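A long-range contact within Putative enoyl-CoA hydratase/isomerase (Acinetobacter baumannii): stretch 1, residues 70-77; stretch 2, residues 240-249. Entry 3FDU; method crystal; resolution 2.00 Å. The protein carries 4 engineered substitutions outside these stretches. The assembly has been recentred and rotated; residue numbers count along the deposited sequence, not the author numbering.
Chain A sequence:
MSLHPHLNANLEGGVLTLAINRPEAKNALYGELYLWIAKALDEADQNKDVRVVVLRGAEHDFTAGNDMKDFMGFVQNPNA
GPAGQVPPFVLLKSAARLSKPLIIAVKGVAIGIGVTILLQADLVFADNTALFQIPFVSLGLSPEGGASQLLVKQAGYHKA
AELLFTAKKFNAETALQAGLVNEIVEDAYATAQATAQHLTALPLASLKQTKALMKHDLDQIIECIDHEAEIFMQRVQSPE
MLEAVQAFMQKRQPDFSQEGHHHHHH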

# COMPACT_ATOMS: atom_id res chain seq x y z
N ASP A 70 -4.95 29.73 -18.52
CA ASP A 70 -3.57 29.89 -18.05
C ASP A 70 -2.67 28.85 -18.71
O ASP A 70 -1.59 29.18 -19.23
CB ASP A 70 -3.55 29.73 -16.51
CG ASP A 70 -2.27 30.22 -15.85
OD1 ASP A 70 -1.91 31.39 -16.01
OD2 ASP A 70 -1.66 29.45 -15.09
N PHE A 71 -3.08 27.59 -18.67
CA PHE A 71 -2.28 26.51 -19.20
C PHE A 71 -1.93 26.73 -20.68
O PHE A 71 -0.86 26.38 -21.14
CB PHE A 71 -2.98 25.18 -19.05
CG PHE A 71 -2.17 24.01 -19.54
CD1 PHE A 71 -0.94 23.72 -18.95
CD2 PHE A 71 -2.60 23.24 -20.60
CE1 PHE A 71 -0.17 22.65 -19.41
CE2 PHE A 71 -1.82 22.15 -21.07
CZ PHE A 71 -0.62 21.86 -20.48
N MET A 72 -2.87 27.27 -21.44
CA MET A 72 -2.61 27.41 -22.84
C MET A 72 -1.65 28.57 -23.11
O MET A 72 -0.85 28.50 -24.03
CB MET A 72 -3.93 27.52 -23.60
CG MET A 72 -4.58 26.15 -23.59
SD MET A 72 -5.92 26.04 -24.71
CE MET A 72 -6.30 24.31 -24.57
N GLY A 73 -1.71 29.61 -22.29
CA GLY A 73 -0.73 30.68 -22.40
C GLY A 73 0.64 30.13 -22.04
O GLY A 73 1.66 30.47 -22.65
N PHE A 74 0.67 29.27 -21.02
CA PHE A 74 1.92 28.65 -20.56
C PHE A 74 2.59 27.76 -21.61
O PHE A 74 3.83 27.85 -21.82
CB PHE A 74 1.68 27.89 -19.24
CG PHE A 74 2.95 27.46 -18.54
CD1 PHE A 74 3.55 28.28 -17.58
CD2 PHE A 74 3.50 26.21 -18.79
CE1 PHE A 74 4.70 27.87 -16.89
CE2 PHE A 74 4.65 25.78 -18.11
CZ PHE A 74 5.25 26.61 -17.14
N VAL A 75 1.80 26.92 -22.28
CA VAL A 75 2.35 26.00 -23.27
C VAL A 75 3.05 26.82 -24.41
O VAL A 75 4.09 26.41 -24.95
CB VAL A 75 1.25 25.10 -23.88
CG1 VAL A 75 1.74 24.51 -25.26
CG2 VAL A 75 0.83 23.97 -22.90
N GLN A 76 2.48 27.97 -24.74
CA GLN A 76 3.05 28.85 -25.76
C GLN A 76 4.22 29.73 -25.30
O GLN A 76 4.92 30.31 -26.12
CB GLN A 76 1.96 29.70 -26.38
CG GLN A 76 0.87 28.87 -27.04
CD GLN A 76 -0.29 29.71 -27.52
OE1 GLN A 76 -0.27 30.20 -28.64
NE2 GLN A 76 -1.31 29.88 -26.68
N ASN A 77 4.46 29.83 -23.99
CA ASN A 77 5.52 30.64 -23.44
C ASN A 77 6.03 29.98 -22.18
O ASN A 77 5.87 30.52 -21.11
CB ASN A 77 5.00 32.06 -23.08
CG ASN A 77 6.14 33.06 -22.81
OD1 ASN A 77 7.31 32.79 -23.14
ND2 ASN A 77 5.80 34.23 -22.25
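Stretch 2 (240-249) EMLEAVQAFM

Two helices far apart in sequence pack here mainly through apolar side chains, methionine and valine at the centre and a glutamine along one border, with no hydrogen bond passing between them. Stretch 2 is helical, F248 included, and continues a helix that begins earlier in the chain; its backbone bonds follow the i to i+4 pattern, as from V245 N to M241 O at 2.9 Å. It lies across the helix of stretch 1 at a signed crossing angle of -128°, so the two run in broadly opposing directions but well short of antiparallel. The axes approach to 9.7 Å, and about 460 Å² is buried, both sides summed.

The register follows from the opposed directions: as stretch 1 advances from M72 to V75, its partner in stretch 2 steps back from V245 to L242. The CA atoms of M72 and V245 lie 6.2 Å apart, those of V75 and L242 6.3 Å. Each of these pairs sets a valine against a longer side chain. V245 points toward stretch 1: its CG1 lies 3.6 Å from M72 CB, its CG2 3.9 Å from V75 CG1. Both methyls of V75 lie close to M241 CG, CG2 at 3.8 Å and CG1 at 3.9 Å, and CG1 also lies 3.9 Å from L242 CA, so that this valine reaches the backbone of the facing helix.

Longer side chains extend the contact beyond this centre. M72, with chi1 m and the next two angles t, stretches out to F248, where its CE sits over one ring face, 3.9 Å from the ring centroid, in a CH-pi contact. Its SD is 3.6 Å from F248 CD2 and 3.9 Å from M249 SD. Toward the start of stretch 2, M241 meets an aromatic ring differently: its SD approaches the edge of F71, 4.1 Å from CE2.

Q76 closes a flank by lying over apolar atoms. Its CB starts sideways, but the chain reaches across, bringing CG to 3.9 Å from L242 CD1 and NE2 to 3.8 Å from V245 CG1. That amide can rest on a methyl without losing its polar partner, because NE2 donates to M72 O within its own stretch at 3.0 Å and a nearly straight 168°. The rule to read here is a valine in each of the closest backbone pairs, facing methionine or leucine, flexible methionines reaching the aromatic rings, and a glutamine whose NE2 finds its acceptor within its own stretch.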

# COMPACT_ATOMS: atom_id res chain seq x y z
N GLU A 240 3.73 18.13 -30.12
CA GLU A 240 2.32 17.80 -30.31
C GLU A 240 1.40 18.60 -29.37
O GLU A 240 0.26 18.93 -29.73
CB GLU A 240 2.08 16.27 -30.31
CG GLU A 240 2.27 15.55 -28.98
CD GLU A 240 3.74 15.11 -28.72
OE1 GLU A 240 4.68 15.75 -29.28
OE2 GLU A 240 3.94 14.16 -27.91
N MET A 241 1.90 19.00 -28.21
CA MET A 241 1.10 19.80 -27.27
C MET A 241 0.90 21.21 -27.84
O MET A 241 -0.21 21.76 -27.83
CB MET A 241 1.78 19.87 -25.88
CG MET A 241 0.99 20.66 -24.81
SD MET A 241 -0.65 19.90 -24.28
CE MET A 241 0.00 18.55 -23.43
N LEU A 242 2.00 21.84 -28.28
CA LEU A 242 1.90 23.15 -28.91
C LEU A 242 0.91 23.20 -30.13
O LEU A 242 0.14 24.14 -30.25
CB LEU A 242 3.30 23.63 -29.37
CG LEU A 242 3.33 25.03 -30.01
CD1 LEU A 242 2.82 26.12 -29.04
CD2 LEU A 242 4.82 25.41 -30.45
N GLU A 243 0.94 22.21 -31.02
CA GLU A 243 0.04 22.16 -32.19
C GLU A 243 -1.39 22.11 -31.72
O GLU A 243 -2.26 22.85 -32.21
CB GLU A 243 0.27 20.89 -33.02
CG GLU A 243 1.65 20.73 -33.60
CD GLU A 243 1.73 21.05 -35.10
OE1 GLU A 243 1.58 22.23 -35.49
OE2 GLU A 243 1.98 20.11 -35.89
N ALA A 244 -1.64 21.23 -30.74
CA ALA A 244 -3.00 21.11 -30.21
C ALA A 244 -3.48 22.39 -29.54
O ALA A 244 -4.62 22.82 -29.74
CB ALA A 244 -3.09 19.92 -29.31
N VAL A 245 -2.62 23.09 -28.81
CA VAL A 245 -3.05 24.32 -28.19
C VAL A 245 -3.28 25.40 -29.26
O VAL A 245 -4.28 26.16 -29.24
CB VAL A 245 -2.07 24.84 -27.08
CG1 VAL A 245 -2.46 26.23 -26.66
CG2 VAL A 245 -2.05 23.88 -25.84
N GLN A 246 -2.38 25.45 -30.23
CA GLN A 246 -2.48 26.44 -31.29
C GLN A 246 -3.85 26.29 -32.02
O GLN A 246 -4.59 27.27 -32.21
CB GLN A 246 -1.30 26.29 -32.23
CG GLN A 246 -0.03 26.93 -31.68
CD GLN A 246 1.15 26.66 -32.55
OE1 GLN A 246 1.23 25.62 -33.20
NE2 GLN A 246 2.07 27.61 -32.60
N ALA A 247 -4.18 25.06 -32.39
CA ALA A 247 -5.48 24.75 -32.99
C ALA A 247 -6.62 25.21 -32.11
O ALA A 247 -7.51 25.98 -32.54
CB ALA A 247 -5.59 23.24 -33.26
N PHE A 248 -6.63 24.73 -30.87
CA PHE A 248 -7.66 25.09 -29.94
C PHE A 248 -7.83 26.59 -29.85
O PHE A 248 -8.95 27.08 -29.85
CB PHE A 248 -7.39 24.46 -28.57
CG PHE A 248 -8.52 24.62 -27.59
CD1 PHE A 248 -9.37 23.55 -27.31
CD2 PHE A 248 -8.72 25.83 -26.93
CE1 PHE A 248 -10.41 23.68 -26.39
CE2 PHE A 248 -9.77 25.97 -26.00
CZ PHE A 248 -10.61 24.90 -25.74
N MET A 249 -6.72 27.34 -29.82
CA MET A 249 -6.79 28.79 -29.68
C MET A 249 -7.18 29.51 -30.99
O MET A 249 -7.68 30.66 -30.95
CB MET A 249 -5.46 29.35 -29.14
CG MET A 249 -5.12 28.90 -27.68
SD MET A 249 -6.38 29.49 -26.52
CE MET A 249 -6.12 31.23 -26.72